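Local coordinates for DUF3256 domain-containing protein (Porphyromonas gingivalis W83, PDB 2P3P), which is of unknown function but can bind a magnesium ion, at residues P126-F131 / I168-T173; H100-S105 / P152-V157. One frame throughout, in Å; residues are numbered along the deposited sequence. Where two conformers were deposited one is given.

Contact 1. Residues P126-F131 / I168-T173; sequences PRIEDF and IRQTVT
Phe131, Gln170 and Ile168 carry most of this contact, and the phenyl ring of Phe131 is its centre. The CB of Gln170 sits squarely over one ring face, a CH-pi contact 3.9 Å from the Phe131 centroid and only 10° off the normal. The CG of Gln170 takes the crowded position between backbone N and carbonyl carbon (chi1 61°), which lays CG against Phe131 CD1 at 3.6 Å, and a second bend (chi2 80°) leads the amide away from the ring. The amide is held mainly by its own segment: OE1 receives Thr173 N in the carbonyl plane, on a lone pair, at 3.1 Å, and NE2 donates to Thr173 OG1; outside the segment, NE2 also bonds Ser189 O. At the ring edge, Ile168 O lies in plane, 3.5 Å from Phe131 CE1. Beyond it, Ile168 stretches out with both torsions anti, bringing CD1 tip to tip with Pro126 CD at 3.9 Å. Farther along, Ile128 CD1 touches both Gln170 CB and Val172 CG2. Segment 126-131, with its 3-10 turn, thus packs onto the end of strand 165-170 by side-chain contacts and a ring edge against the backbone, while Leu193 and Tyr195 of strand 193-197 and Met155 of strand 155-159 also pack against it.

Contact 2. Residues H100-S105 / P152-V157; sequences HPVADS and PSYMQV
Asp104 holds CG anti to its backbone N (chi1 -169°), and Ser105 sets OG beside its own N (chi1 -64°), so two consecutive side chains reach the backbone of 155-157. Asp104 OD1 accepts Met155 N at 3.1 Å through its anti lone pair, in a nearly straight bond. Ser105 OG takes Val157 N at 2.8 Å, straighter still, and is also hydrogen-bonded to Thr97 OG1. Between these two, Ser105 N donates to Met155 O at 2.9 Å, nearly along the C=O axis. The same carbonyl receives a water that also donates to Ser105 O, as well as a CA-H...O contact from Asp104. Met155 O is thus gripped from several sides. Farther out, the Tyr154 ring presents its edge to Asp104 CG, with carboxylate and ring almost perpendicular. Val102 lies over one ring face, its CG1 3.9 Å from Tyr154 CD2, and Pro152 CB over the opposite face. On the other flank, Ala103 CB packs against Gln156 OE1 at 3.4 Å. With 102-105 and 154-157 running 47° apart, and one backbone bond supplemented by two side-chain-to-backbone bonds in place of regular strand pairing, this is a junction between two antiparallel sheets, where strand 104-111 of the larger meets edge strand 155-159 of the smaller.

How the contacts relate
The two contacts lie about 10 Å apart, centre to centre, on the same side of the molecule's centre, and their segments alternate along the chain: 100-105, 126-131, 152-157, then 168-173. They meet in the four-stranded antiparallel sheet, where 155-159 and 165-170 are successive, adjacent strands; Arg169 O and Gln156 N, 2.8 Å apart, probably hydrogen-bond across them. Thr171 OG1 also reaches Ala103 O at 2.7 Å, a probable hydrogen bond. Contact 2 joins this sheet to the seven-stranded one, while contact 1 packs the loop that follows strand 116-117 onto it. Ser149, a magnesium-binding residue of this protein although no ion is bound to this chain here, lies near both, its side chain about 6 Å from that of Val172.

Contact 1. Residues P126-F131 / I168-T173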
# COMPACT_ATOMS: atom_id res chain seq x y z
N PRO A 126 4.91 -11.15 4.44
CA PRO A 126 6.12 -11.78 4.97
C PRO A 126 6.18 -11.75 6.49
O PRO A 126 5.48 -10.94 7.10
CB PRO A 126 7.26 -10.95 4.37
CG PRO A 126 6.68 -9.68 3.92
CD PRO A 126 5.20 -9.92 3.67
N ARG A 127 6.91 -12.71 7.06
CA ARG A 127 7.24 -12.76 8.48
C ARG A 127 8.38 -11.80 8.74
O ARG A 127 9.15 -11.49 7.83
CB ARG A 127 7.66 -14.16 8.93
CG ARG A 127 6.58 -15.23 8.78
CD ARG A 127 7.09 -16.65 9.07
NE ARG A 127 7.84 -16.74 10.33
CZ ARG A 127 8.07 -17.86 11.01
NH1 ARG A 127 8.76 -17.80 12.13
NH2 ARG A 127 7.58 -19.02 10.60
N ILE A 128 8.52 -11.37 9.99
CA ILE A 128 9.60 -10.45 10.29
C ILE A 128 10.96 -11.12 10.00
O ILE A 128 11.94 -10.43 9.71
CB ILE A 128 9.52 -9.89 11.74
CG1 ILE A 128 10.46 -8.69 11.91
CG2 ILE A 128 9.87 -10.99 12.79
CD1 ILE A 128 10.20 -7.51 10.98
N GLU A 129 11.04 -12.45 10.08
CA GLU A 129 12.32 -13.12 9.88
C GLU A 129 12.84 -12.99 8.46
O GLU A 129 14.06 -13.15 8.22
CB GLU A 129 12.31 -14.62 10.30
CG GLU A 129 11.45 -15.55 9.41
CD GLU A 129 11.63 -17.03 9.72
OE1 GLU A 129 12.47 -17.42 10.60
OE2 GLU A 129 10.93 -17.83 9.06
N ASP A 130 11.92 -12.74 7.53
CA ASP A 130 12.29 -12.44 6.14
C ASP A 130 13.18 -11.21 5.98
O ASP A 130 13.79 -11.03 4.92
CB ASP A 130 11.05 -12.33 5.28
CG ASP A 130 10.26 -13.63 5.24
OD1 ASP A 130 10.88 -14.71 5.34
OD2 ASP A 130 9.04 -13.56 5.13
N PHE A 131 13.26 -10.39 7.03
CA PHE A 131 14.01 -9.14 6.99
C PHE A 131 15.31 -9.30 7.79
O PHE A 131 16.04 -8.31 8.04
CB PHE A 131 13.16 -7.99 7.59
CG PHE A 131 11.96 -7.64 6.78
CD1 PHE A 131 12.04 -6.68 5.77
CD2 PHE A 131 10.75 -8.28 6.98
CE1 PHE A 131 10.95 -6.35 5.00
CE2 PHE A 131 9.65 -7.97 6.19
CZ PHE A 131 9.76 -6.99 5.20
N ILE A 168 8.31 -3.94 0.02
CA ILE A 168 7.80 -3.86 1.39
C ILE A 168 8.98 -3.75 2.34
O ILE A 168 9.93 -4.53 2.24
CB ILE A 168 6.84 -5.05 1.72
CG1 ILE A 168 6.17 -4.91 3.11
CG2 ILE A 168 7.57 -6.44 1.48
CD1 ILE A 168 5.12 -6.01 3.38
N ARG A 169 8.89 -2.81 3.27
CA ARG A 169 9.95 -2.50 4.21
C ARG A 169 9.37 -2.69 5.61
O ARG A 169 8.22 -2.29 5.86
CB ARG A 169 10.48 -1.07 4.03
CG ARG A 169 9.48 0.02 4.28
CD ARG A 169 9.99 1.44 3.98
NE ARG A 169 10.42 1.60 2.59
CZ ARG A 169 11.40 2.42 2.19
NH1 ARG A 169 12.04 3.19 3.06
NH2 ARG A 169 11.72 2.51 0.92
N GLN A 170 10.13 -3.36 6.47
CA GLN A 170 9.78 -3.38 7.88
C GLN A 170 10.01 -2.00 8.47
O GLN A 170 10.99 -1.30 8.16
CB GLN A 170 10.46 -4.53 8.68
CG GLN A 170 12.02 -4.54 8.72
CD GLN A 170 12.58 -3.56 9.73
OE1 GLN A 170 11.88 -3.11 10.63
NE2 GLN A 170 13.83 -3.16 9.54
N THR A 171 9.08 -1.57 9.31
CA THR A 171 9.21 -0.29 9.97
C THR A 171 9.31 -0.49 11.48
O THR A 171 9.05 0.44 12.24
CB THR A 171 8.07 0.68 9.61
OG1 THR A 171 6.81 0.06 9.87
CG2 THR A 171 8.09 1.08 8.12
N VAL A 172 9.72 -1.70 11.91
CA VAL A 172 10.01 -1.98 13.32
C VAL A 172 11.27 -1.22 13.82
O VAL A 172 11.31 -0.70 14.94
CB VAL A 172 10.18 -3.54 13.55
CG1 VAL A 172 10.62 -3.85 14.97
CG2 VAL A 172 8.91 -4.31 13.21
N THR A 173 12.32 -1.23 13.03
CA THR A 173 13.56 -0.63 13.47
C THR A 173 13.38 0.80 13.97
O THR A 173 13.90 1.14 15.03
CB THR A 173 14.65 -0.65 12.40
OG1 THR A 173 14.92 -2.00 12.01
CG2 THR A 173 15.95 0.01 12.96

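Contact 2. Residues H100-S105 / P152-V157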
# COMPACT_ATOMS: atom_id res chain seq x y z
N HIS A 100 1.50 7.56 10.45
CA HIS A 100 1.78 7.88 11.83
C HIS A 100 0.75 7.15 12.72
O HIS A 100 -0.41 7.04 12.31
CB HIS A 100 1.66 9.38 12.03
CG HIS A 100 2.66 10.14 11.22
ND1 HIS A 100 3.99 10.17 11.56
CD2 HIS A 100 2.54 10.84 10.07
CE1 HIS A 100 4.66 10.88 10.66
NE2 HIS A 100 3.81 11.29 9.74
N PRO A 101 1.14 6.69 13.92
CA PRO A 101 2.46 6.81 14.56
C PRO A 101 3.58 5.94 13.99
O PRO A 101 4.75 6.26 14.18
CB PRO A 101 2.17 6.48 16.04
CG PRO A 101 0.95 5.69 16.03
CD PRO A 101 0.16 6.03 14.80
N VAL A 102 3.25 4.85 13.29
CA VAL A 102 4.26 4.06 12.57
C VAL A 102 3.68 3.55 11.25
O VAL A 102 2.60 2.98 11.22
CB VAL A 102 4.81 2.89 13.43
CG1 VAL A 102 6.03 2.22 12.72
CG2 VAL A 102 5.23 3.36 14.81
N ALA A 103 4.43 3.74 10.17
CA ALA A 103 3.96 3.45 8.82
C ALA A 103 3.66 1.95 8.70
O ALA A 103 4.47 1.13 9.10
CB ALA A 103 4.98 3.90 7.78
N ASP A 104 2.45 1.63 8.25
CA ASP A 104 1.93 0.26 8.22
C ASP A 104 0.83 0.20 7.18
O ASP A 104 -0.08 1.05 7.17
CB ASP A 104 1.46 -0.13 9.63
CG ASP A 104 1.16 -1.61 9.77
OD1 ASP A 104 1.96 -2.45 9.26
OD2 ASP A 104 0.13 -1.95 10.46
N SER A 105 0.94 -0.77 6.28
CA SER A 105 0.10 -0.88 5.11
C SER A 105 -0.87 -2.06 5.22
O SER A 105 -0.54 -3.08 5.81
CB SER A 105 0.97 -1.08 3.87
OG SER A 105 1.80 0.05 3.62
N PRO A 152 4.41 -5.73 17.45
CA PRO A 152 3.79 -5.80 16.11
C PRO A 152 4.79 -5.53 15.00
O PRO A 152 5.61 -4.63 15.10
CB PRO A 152 2.69 -4.73 16.16
CG PRO A 152 2.43 -4.54 17.59
CD PRO A 152 3.75 -4.69 18.25
N SER A 153 4.73 -6.34 13.95
CA SER A 153 5.71 -6.26 12.91
C SER A 153 5.22 -5.32 11.81
O SER A 153 4.90 -5.73 10.70
CB SER A 153 6.02 -7.64 12.36
OG SER A 153 6.47 -8.50 13.39
N TYR A 154 5.26 -4.03 12.11
CA TYR A 154 4.83 -3.00 11.15
C TYR A 154 5.64 -3.11 9.87
O TYR A 154 6.85 -3.33 9.89
CB TYR A 154 4.94 -1.59 11.75
CG TYR A 154 4.26 -1.41 13.08
CD1 TYR A 154 2.88 -1.38 13.16
CD2 TYR A 154 4.98 -1.25 14.26
CE1 TYR A 154 2.22 -1.21 14.36
CE2 TYR A 154 4.32 -1.09 15.49
CZ TYR A 154 2.94 -1.05 15.52
OH TYR A 154 2.23 -0.88 16.71
N MSE A 155 4.94 -3.00 8.75
CA MSE A 155 5.57 -3.00 7.44
C MSE A 155 4.84 -2.04 6.51
O MSE A 155 3.60 -1.95 6.48
CB MSE A 155 5.60 -4.42 6.81
CG MSE A 155 6.36 -5.46 7.64
SE MSE A 155 5.95 -7.26 7.03
CE MSE A 155 6.66 -8.30 8.59
N GLN A 156 5.63 -1.28 5.76
CA GLN A 156 5.12 -0.32 4.79
C GLN A 156 5.33 -0.85 3.37
O GLN A 156 6.45 -1.21 2.97
CB GLN A 156 5.85 1.03 4.94
CG GLN A 156 5.33 2.09 3.96
CD GLN A 156 5.89 3.47 4.24
OE1 GLN A 156 6.87 3.62 5.00
NE2 GLN A 156 5.33 4.45 3.58
N VAL A 157 4.25 -0.90 2.62
CA VAL A 157 4.28 -1.31 1.25
C VAL A 157 4.22 -0.14 0.26
O VAL A 157 3.48 0.81 0.47
CB VAL A 157 3.07 -2.19 1.00
CG1 VAL A 157 2.94 -2.56 -0.47
CG2 VAL A 157 3.14 -3.47 1.92
O HOH W 1 2.09 -4.14 5.66